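Local atomic coordinates of periplasmic aliphatic sulphonates-binding protein (Escherichia coli, PDB entry 2X26), a protein that probably binds aliphatic sulfonates in the periplasm as the solute-binding component of an ABC-type import system. Residues I14-L18 with L226-M231. Residues are numbered along the deposited sequence; the frame is centred on the assembly and turned at random. Where two conformers were deposited one is given.
Sequences IGMVL and LLAKTM
L227 sends its CD2 methyl among three side chains of segment 14-18: I14 CD1 and L18 CD1 each lie 3.9 Å from L227 CD2, and V17 CG1 lies 3.8 Å from it. Both segments are regular alpha helix, with backbone hydrogen bonds from N of residue i+4 to O of residue i, such as L18 N to I14 O (2.9 Å). Their axes come within 11.5 Å and cross at +98°, nearly perpendicular, and 244 Å² is buried. CA atoms are nearest at V17-L227 (8.2 Å) and L18-L226 (8.1 Å). With chi angles m,t, L227 brings CD2 to these three side chains; L226 (t,p) brings its CD2 to 3.9 Å from L18 CG. In this periplasmic binding protein fold, helix 14-21 follows strand 4-9, the first along the chain; M16 packs on I7 and Y9 of that strand. V17 touches Y9 too, but its CA-CB bond points toward 226-231, the end of helix 220-231 from the C-terminal half of the chain. There M231 extends (m,t,t) until CE is 3.9 Å from I14 CD1. T230 borders the apolar patch, OG1 4.0 Å from V17 CG1, and its carbonyl O accepts a hydrogen bond from K11 NZ.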
# COMPACT_ATOMS: atom_id res chain seq x y z
N ILE A 14 1.57 -7.58 -2.73
CA ILE A 14 2.05 -8.68 -3.61
C ILE A 14 3.45 -9.12 -3.33
O ILE A 14 3.68 -10.32 -3.24
CB ILE A 14 1.90 -8.26 -5.07
CG1 ILE A 14 0.42 -7.97 -5.37
CG2 ILE A 14 2.51 -9.35 -6.00
CD1 ILE A 14 -0.63 -9.10 -4.89
N GLY A 15 4.36 -8.17 -3.14
CA GLY A 15 5.78 -8.50 -2.84
C GLY A 15 5.84 -9.37 -1.56
O GLY A 15 6.51 -10.43 -1.52
N MET A 16 5.14 -8.91 -0.51
CA MET A 16 5.11 -9.64 0.74
C MET A 16 4.50 -11.04 0.57
O MET A 16 5.09 -12.02 1.05
CB MET A 16 4.37 -8.86 1.82
CG MET A 16 5.22 -7.71 2.33
SD MET A 16 4.31 -6.94 3.68
CE MET A 16 5.56 -5.89 4.32
N VAL A 17 3.37 -11.12 -0.10
CA VAL A 17 2.63 -12.40 -0.20
C VAL A 17 3.46 -13.43 -0.99
O VAL A 17 3.56 -14.60 -0.57
CB VAL A 17 1.24 -12.18 -0.84
CG1 VAL A 17 0.54 -13.51 -1.26
CG2 VAL A 17 0.33 -11.44 0.19
N LEU A 18 4.06 -12.99 -2.11
CA LEU A 18 4.91 -13.90 -2.87
C LEU A 18 6.18 -14.26 -2.09
O LEU A 18 6.57 -15.42 -2.08
CB LEU A 18 5.26 -13.37 -4.26
CG LEU A 18 4.23 -13.89 -5.27
CD1 LEU A 18 2.96 -13.08 -5.19
CD2 LEU A 18 4.80 -13.90 -6.66
N LEU A 226 -1.27 -19.01 -7.10
CA LEU A 226 -1.04 -18.64 -5.70
C LEU A 226 -2.01 -17.57 -5.22
O LEU A 226 -2.69 -17.75 -4.21
CB LEU A 226 0.40 -18.19 -5.50
CG LEU A 226 0.59 -17.57 -4.13
CD1 LEU A 226 0.58 -18.67 -3.07
CD2 LEU A 226 1.88 -16.77 -4.14
N LEU A 227 -2.11 -16.47 -5.96
CA LEU A 227 -2.90 -15.32 -5.53
C LEU A 227 -4.40 -15.62 -5.68
O LEU A 227 -5.21 -15.11 -4.90
CB LEU A 227 -2.47 -14.09 -6.36
CG LEU A 227 -1.06 -13.55 -6.11
CD1 LEU A 227 -0.73 -12.47 -7.18
CD2 LEU A 227 -0.93 -12.95 -4.67
N ALA A 228 -4.79 -16.49 -6.63
CA ALA A 228 -6.20 -16.88 -6.71
C ALA A 228 -6.55 -17.57 -5.39
O ALA A 228 -7.63 -17.33 -4.85
CB ALA A 228 -6.46 -17.80 -7.92
N LYS A 229 -5.65 -18.41 -4.88
CA LYS A 229 -5.89 -19.14 -3.64
C LYS A 229 -5.94 -18.20 -2.43
O LYS A 229 -6.88 -18.27 -1.64
CB LYS A 229 -4.77 -20.16 -3.43
CG LYS A 229 -4.95 -21.02 -2.20
CD LYS A 229 -3.93 -22.20 -2.18
CE LYS A 229 -3.79 -22.87 -3.56
NZ LYS A 229 -3.09 -24.21 -3.44
N THR A 230 -4.92 -17.35 -2.31
CA THR A 230 -4.74 -16.47 -1.10
C THR A 230 -5.80 -15.37 -1.08
O THR A 230 -6.37 -15.03 -0.02
CB THR A 230 -3.29 -15.89 -1.01
OG1 THR A 230 -3.00 -15.11 -2.18
CG2 THR A 230 -2.21 -16.98 -0.83
N MET A 231 -6.16 -14.85 -2.25
CA MET A 231 -7.19 -13.84 -2.29
C MET A 231 -8.57 -14.41 -2.31
O MET A 231 -9.52 -13.69 -2.05
CB MET A 231 -7.02 -12.91 -3.50
CG MET A 231 -5.77 -12.10 -3.38
SD MET A 231 -5.82 -10.82 -4.66
CE MET A 231 -4.38 -9.89 -4.32